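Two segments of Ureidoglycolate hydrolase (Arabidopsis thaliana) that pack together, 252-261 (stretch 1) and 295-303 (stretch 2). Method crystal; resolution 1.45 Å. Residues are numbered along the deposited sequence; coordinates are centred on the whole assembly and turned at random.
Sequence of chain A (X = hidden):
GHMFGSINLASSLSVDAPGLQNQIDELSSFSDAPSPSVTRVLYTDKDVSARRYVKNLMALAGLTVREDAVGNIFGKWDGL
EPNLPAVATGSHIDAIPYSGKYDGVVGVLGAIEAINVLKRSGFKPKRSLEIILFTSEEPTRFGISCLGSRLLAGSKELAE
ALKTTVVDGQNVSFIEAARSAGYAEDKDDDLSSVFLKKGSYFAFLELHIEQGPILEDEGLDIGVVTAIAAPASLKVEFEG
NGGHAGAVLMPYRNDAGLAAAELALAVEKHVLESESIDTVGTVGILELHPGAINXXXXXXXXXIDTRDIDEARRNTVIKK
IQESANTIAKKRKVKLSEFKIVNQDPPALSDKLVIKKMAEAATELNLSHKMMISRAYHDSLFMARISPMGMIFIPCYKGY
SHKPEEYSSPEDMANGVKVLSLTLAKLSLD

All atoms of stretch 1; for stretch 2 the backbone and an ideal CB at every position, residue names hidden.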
ATOM      1  N   TYR A 252     -21.935   8.228  11.655  1.00 15.42           N
ATOM      2  CA  TYR A 252     -21.116   7.870  12.806  1.00 16.98           C
ATOM      3  C   TYR A 252     -19.649   7.655  12.466  1.00 15.83           C
ATOM      4  O   TYR A 252     -18.854   7.299  13.335  1.00 18.07           O
ATOM      5  CB  TYR A 252     -21.692   6.629  13.488  1.00 17.33           C
ATOM      6  CG  TYR A 252     -23.135   6.827  13.871  1.00 20.63           C
ATOM      7  CD1 TYR A 252     -23.474   7.545  15.011  1.00 24.80           C
ATOM      8  CD2 TYR A 252     -24.158   6.332  13.078  1.00 20.33           C
ATOM      9  CE1 TYR A 252     -24.797   7.739  15.362  1.00 25.84           C
ATOM     10  CE2 TYR A 252     -25.487   6.523  13.417  1.00 21.99           C
ATOM     11  CZ  TYR A 252     -25.795   7.229  14.557  1.00 25.03           C
ATOM     12  OH  TYR A 252     -27.119   7.417  14.899  1.00 28.71           O
ATOM     13  N   ARG A 253     -19.293   7.899  11.207  1.00 15.85           N
ATOM     14  CA  ARG A 253     -17.936   7.663  10.723  1.00 15.24           C
ATOM     15  C   ARG A 253     -16.983   8.830  10.948  1.00 16.26           C
ATOM     16  O   ARG A 253     -17.404   9.976  11.125  1.00 17.11           O
ATOM     17  CB  ARG A 253     -17.980   7.326   9.231  1.00 14.94           C
ATOM     18  CG  ARG A 253     -18.772   6.061   8.954  1.00 12.34           C
ATOM     19  CD  ARG A 253     -18.760   5.706   7.479  1.00 13.69           C
ATOM     20  NE  ARG A 253     -19.413   4.421   7.265  1.00 13.33           N
ATOM     21  CZ  ARG A 253     -19.176   3.612   6.240  1.00 11.17           C
ATOM     22  NH1 ARG A 253     -18.275   3.941   5.322  1.00 11.88           N
ATOM     23  NH2 ARG A 253     -19.828   2.452   6.152  1.00 11.84           N
ATOM     24  N   ASN A 254     -15.695   8.502  10.950  1.00 13.97           N
ATOM     25  CA  ASN A 254     -14.624   9.485  10.871  1.00 14.00           C
ATOM     26  C   ASN A 254     -13.514   8.865  10.020  1.00 12.17           C
ATOM     27  O   ASN A 254     -12.487   8.392  10.510  1.00 13.23           O
ATOM     28  CB  ASN A 254     -14.188  10.015  12.261  1.00 15.03           C
ATOM     29  CG  ASN A 254     -13.606   8.948  13.181  1.00 14.80           C
ATOM     30  OD1 ASN A 254     -13.881   7.750  13.051  1.00 15.76           O
ATOM     31  ND2 ASN A 254     -12.797   9.390  14.131  1.00 16.10           N
ATOM     32  N   ASP A 255     -13.798   8.844   8.718  1.00 15.22           N
ATOM     33  CA  ASP A 255     -13.054   8.062   7.732  1.00 14.62           C
ATOM     34  C   ASP A 255     -11.712   8.722   7.415  1.00 13.49           C
ATOM     35  O   ASP A 255     -11.672   9.790   6.801  1.00 15.82           O
ATOM     36  CB  ASP A 255     -13.924   7.937   6.470  1.00 14.19           C
ATOM     37  CG  ASP A 255     -13.362   6.974   5.428  1.00 14.11           C
ATOM     38  OD1 ASP A 255     -12.134   6.925   5.211  1.00 13.17           O
ATOM     39  OD2 ASP A 255     -14.182   6.273   4.795  1.00 13.01           O
ATOM     40  N   ALA A 256     -10.621   8.082   7.830  1.00 12.32           N
ATOM     41  CA  ALA A 256      -9.285   8.646   7.643  1.00 12.59           C
ATOM     42  C   ALA A 256      -8.893   8.701   6.173  1.00 14.12           C
ATOM     43  O   ALA A 256      -8.055   9.513   5.782  1.00 13.90           O
ATOM     44  CB  ALA A 256      -8.255   7.857   8.442  1.00 13.99           C
ATOM     45  N   GLY A 257      -9.485   7.832   5.364  1.00 12.70           N
ATOM     46  CA  GLY A 257      -9.193   7.827   3.940  1.00 13.15           C
ATOM     47  C   GLY A 257      -9.764   9.060   3.267  1.00 12.16           C
ATOM     48  O   GLY A 257      -9.119   9.654   2.393  1.00 13.40           O
ATOM     49  N   LEU A 258     -10.960   9.465   3.670  1.00 12.63           N
ATOM     50  CA  LEU A 258     -11.576  10.655   3.101  1.00 12.82           C
ATOM     51  C   LEU A 258     -10.853  11.920   3.558  1.00 13.72           C
ATOM     52  O   LEU A 258     -10.710  12.857   2.767  1.00 14.20           O
ATOM     53  CB  LEU A 258     -13.067  10.694   3.404  1.00 12.99           C
ATOM     54  CG  LEU A 258     -13.845   9.579   2.710  1.00 13.24           C
ATOM     55  CD1 LEU A 258     -15.322   9.694   3.019  1.00 16.38           C
ATOM     56  CD2 LEU A 258     -13.602   9.594   1.190  1.00 14.89           C
ATOM     57  N   ALA A 259     -10.348  11.934   4.792  1.00 11.56           N
ATOM     58  CA  ALA A 259      -9.496  13.039   5.230  1.00 12.44           C
ATOM     59  C   ALA A 259      -8.266  13.146   4.338  1.00 12.14           C
ATOM     60  O   ALA A 259      -7.870  14.245   3.942  1.00 13.53           O
ATOM     61  CB  ALA A 259      -9.082  12.870   6.686  1.00 14.08           C
ATOM     62  N   ALA A 260      -7.666  12.007   4.009  1.00 12.66           N
ATOM     63  CA  ALA A 260      -6.475  11.987   3.170  1.00 12.45           C
ATOM     64  C   ALA A 260      -6.796  12.470   1.766  1.00 12.67           C
ATOM     65  O   ALA A 260      -6.022  13.238   1.175  1.00 12.97           O
ATOM     66  CB  ALA A 260      -5.882  10.589   3.134  1.00 13.51           C
ATOM     67  N   ALA A 261      -7.933  12.037   1.231  1.00 12.19           N
ATOM     68  CA  ALA A 261      -8.356  12.464  -0.106  1.00 12.51           C
ATOM     69  C   ALA A 261      -8.533  13.978  -0.157  1.00 13.11           C
ATOM     70  O   ALA A 261      -8.084  14.646  -1.107  1.00 14.02           O
ATOM     71  CB  ALA A 261      -9.646  11.761  -0.501  1.00 12.03           C
ATOM     72  N   UNK A 295     -13.337  -2.789   5.442  1.00 12.52           N
ATOM     73  CA  UNK A 295     -12.876  -2.184   6.684  1.00 12.66           C
ATOM     74  C   UNK A 295     -12.677  -0.680   6.465  1.00 14.59           C
ATOM     75  O   UNK A 295     -11.923  -0.277   5.584  1.00 14.96           O
ATOM     76  CB  UNK A 295     -11.582  -2.843   7.164  1.00 12.66           C
ATOM     77  N   UNK A 296     -13.361   0.151   7.245  1.00 11.81           N
ATOM     78  CA  UNK A 296     -13.246   1.601   7.068  1.00 12.65           C
ATOM     79  C   UNK A 296     -11.862   2.023   7.526  1.00 12.59           C
ATOM     80  O   UNK A 296     -11.449   1.661   8.619  1.00 13.50           O
ATOM     81  CB  UNK A 296     -14.332   2.351   7.842  1.00 12.65           C
ATOM     82  N   UNK A 297     -11.131   2.783   6.694  1.00 12.03           N
ATOM     83  CA  UNK A 297      -9.765   3.126   7.110  1.00 13.37           C
ATOM     84  C   UNK A 297      -9.711   3.849   8.457  1.00 11.68           C
ATOM     85  O   UNK A 297     -10.394   4.860   8.635  1.00 12.97           O
ATOM     86  CB  UNK A 297      -9.105   3.999   6.041  1.00 13.37           C
ATOM     87  N   UNK A 298      -8.898   3.324   9.373  1.00 12.37           N
ATOM     88  CA  UNK A 298      -8.697   3.935  10.688  1.00 12.86           C
ATOM     89  C   UNK A 298      -7.412   4.752  10.739  1.00 15.09           C
ATOM     90  O   UNK A 298      -7.202   5.523  11.665  1.00 14.94           O
ATOM     91  CB  UNK A 298      -8.670   2.857  11.774  1.00 12.86           C
ATOM     92  N   UNK A 299      -6.543   4.563   9.754  1.00 12.29           N
ATOM     93  CA  UNK A 299      -5.336   5.368   9.639  1.00 14.91           C
ATOM     94  C   UNK A 299      -5.061   5.639   8.173  1.00 15.18           C
ATOM     95  O   UNK A 299      -5.236   4.766   7.329  1.00 14.11           O
ATOM     96  CB  UNK A 299      -4.142   4.674  10.298  1.00 14.91           C
ATOM     97  N   UNK A 300      -4.651   6.863   7.867  1.00 12.82           N
ATOM     98  CA  UNK A 300      -4.153   7.164   6.536  1.00 13.24           C
ATOM     99  C   UNK A 300      -2.818   7.872   6.667  1.00 13.69           C
ATOM    100  O   UNK A 300      -2.559   8.554   7.655  1.00 14.17           O
ATOM    101  CB  UNK A 300      -5.151   8.015   5.748  1.00 13.24           C
ATOM    102  N   UNK A 301      -1.973   7.692   5.660  1.00 13.49           N
ATOM    103  CA  UNK A 301      -0.595   8.153   5.685  1.00 12.44           C
ATOM    104  C   UNK A 301      -0.315   8.774   4.329  1.00 14.06           C
ATOM    105  O   UNK A 301      -0.428   8.093   3.303  1.00 14.06           O
ATOM    106  CB  UNK A 301       0.382   7.018   6.000  1.00 12.44           C
ATOM    107  N   UNK A 302       0.023  10.064   4.323  1.00 13.61           N
ATOM    108  CA  UNK A 302       0.370  10.775   3.090  1.00 12.74           C
ATOM    109  C   UNK A 302       1.798  11.253   3.158  1.00 13.62           C
ATOM    110  O   UNK A 302       2.272  11.667   4.217  1.00 14.08           O
ATOM    111  CB  UNK A 302      -0.573  11.956   2.849  1.00 12.74           C
ATOM    112  N   UNK A 303       2.480  11.226   2.019  1.00 12.01           N
ATOM    113  CA  UNK A 303       3.774  11.884   1.913  1.00 13.10           C
ATOM    114  C   UNK A 303       3.687  12.865   0.759  1.00 14.63           C
ATOM    115  O   UNK A 303       3.296  12.506  -0.360  1.00 14.12           O
ATOM    116  CB  UNK A 303       4.908  10.878   1.709  1.00 13.10           C
TER

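Position 295 lies beyond the reach of stretch 1: nothing there comes within 5.5 Å of its ideal CB. Almost any residue would be compatible; the deposited one is Ser295.

At 296 the CB points toward stretch 1, into the space between the Arg253 guanidinium and the Asp255 carboxylate, its ideal CB 4.9 Å from Arg253 NH1 and 5.0 Å from Asp255 OD2. A polar residue could address either group, but a medium-sized aliphatic one could also fill the gap and lie against the flat guanidinium. The residue is Ile296. Its CD1 sits over one face of that group, 3.6 Å from Arg253 CZ, leaving the nitrogens free to hydrogen-bond elsewhere in the structure, while its CG2 comes to 3.8 Å from Asp255 OD2.

Position 297 faces the first turn of the helix, its ideal CB 3.9 Å from Gly257 N. The space is shallow, so a compact side chain is favoured, and phi of -57° admits proline. Pro297 occupies it, with CD 3.8 Å from Asp255 OD1, the oxygen that caps the helix by accepting from Gly257 N (weakly) and Leu258 N. An ideal CB on Gly257 would lie a tight 3.3 Å from Pro297 CG and be crowded by Asp255 OD1 at 3.1 Å; with no side chain there, the ring can pack closely. The carbonyl at 297 accepts a weak hydrogen bond from Ala256 N (3.3 Å to Pro297 O), and a water bridges Pro297 O and Asn254 O.

At 298 and 299 the CB points away from stretch 1, so polar or long side chains are easily accommodated; they are Ser298 and Lys299. Their backbone still matters, since Ala256 CB packs 3.9 Å from Lys299 C.

Position 300 is the tightest. Its ideal CB is 3.3 Å from Ala256 O and 3.7 Å from Ala260 CB, so a small side chain is called for: alanine would be plausible, but the nearby carbonyl offers an acceptor to a small donor. Ser300, with chi1 at 61° (p), donates from OG to Ala256 O at 2.7 Å.

The CB at 301 points away again, and many residues would serve. It is His301, whose imidazole hydrogen-bonds to the side chain at 303.

At 302 the CB turns back toward the helix, but is 5.5 Å from Ala260 CB, a gap suited to a longer apolar side chain such as leucine or methionine. Leu302 bridges it, its CD1 3.9 Å from Ala260 CB.

Position 303 is out of reach and unconstrained by stretch 1; it is Glu303, and His301 NE2 donates to Glu303 OE2 at 2.7 Å.

Stretch 2 (295-303) SIPSKSHLE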
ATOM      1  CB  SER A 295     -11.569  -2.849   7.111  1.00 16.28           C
ATOM      2  OG  SER A 295     -11.219  -2.487   8.432  1.00 18.44           O
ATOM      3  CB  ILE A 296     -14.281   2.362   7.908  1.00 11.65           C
ATOM      4  CG1 ILE A 296     -15.703   1.903   7.585  1.00 12.71           C
ATOM      5  CG2 ILE A 296     -14.149   3.871   7.676  1.00 14.03           C
ATOM      6  CD1 ILE A 296     -16.746   2.401   8.601  1.00 12.93           C
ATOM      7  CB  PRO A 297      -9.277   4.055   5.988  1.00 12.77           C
ATOM      8  CG  PRO A 297     -10.061   3.632   4.785  1.00 12.16           C
ATOM      9  CD  PRO A 297     -11.431   3.231   5.321  1.00 12.76           C
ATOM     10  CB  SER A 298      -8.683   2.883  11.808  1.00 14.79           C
ATOM     11  OG  SER A 298      -7.715   1.879  11.571  1.00 15.43           O
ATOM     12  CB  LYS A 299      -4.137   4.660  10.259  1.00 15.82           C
ATOM     13  CG  LYS A 299      -4.183   4.503  11.762  1.00 24.68           C
ATOM     14  CD  LYS A 299      -2.790   4.271  12.323  1.00 36.40           C
ATOM     15  CE  LYS A 299      -2.069   3.145  11.593  1.00 40.18           C
ATOM     16  NZ  LYS A 299      -0.704   2.917  12.155  1.00 44.84           N
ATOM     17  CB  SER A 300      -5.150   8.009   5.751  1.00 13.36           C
ATOM     18  OG  SER A 300      -5.388   9.256   6.386  1.00 13.22           O
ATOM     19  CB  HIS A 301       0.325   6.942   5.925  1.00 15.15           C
ATOM     20  CG  HIS A 301       1.789   7.238   5.791  1.00 16.40           C
ATOM     21  ND1 HIS A 301       2.593   7.539   6.871  1.00 20.52           N
ATOM     22  CD2 HIS A 301       2.598   7.247   4.705  1.00 16.84           C
ATOM     23  CE1 HIS A 301       3.832   7.741   6.450  1.00 22.03           C
ATOM     24  NE2 HIS A 301       3.861   7.568   5.141  1.00 19.34           N
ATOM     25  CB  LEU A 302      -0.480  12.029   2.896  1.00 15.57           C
ATOM     26  CG  LEU A 302      -1.990  11.928   2.872  1.00 15.11           C
ATOM     27  CD1 LEU A 302      -2.501  12.041   4.299  1.00 16.43           C
ATOM     28  CD2 LEU A 302      -2.589  13.008   1.973  1.00 16.53           C
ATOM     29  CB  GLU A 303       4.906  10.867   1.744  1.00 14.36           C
ATOM     30  CG  GLU A 303       4.884   9.844   2.857  1.00 16.64           C
ATOM     31  CD  GLU A 303       6.105   8.952   2.901  1.00 20.24           C
ATOM     32  OE1 GLU A 303       7.162   9.326   2.347  1.00 21.96           O
ATOM     33  OE2 GLU A 303       6.005   7.867   3.507  1.00 22.09           O
TER
HETATM   34  O   HOH W   1     -12.205   5.683  10.565  1.00 14.57           O
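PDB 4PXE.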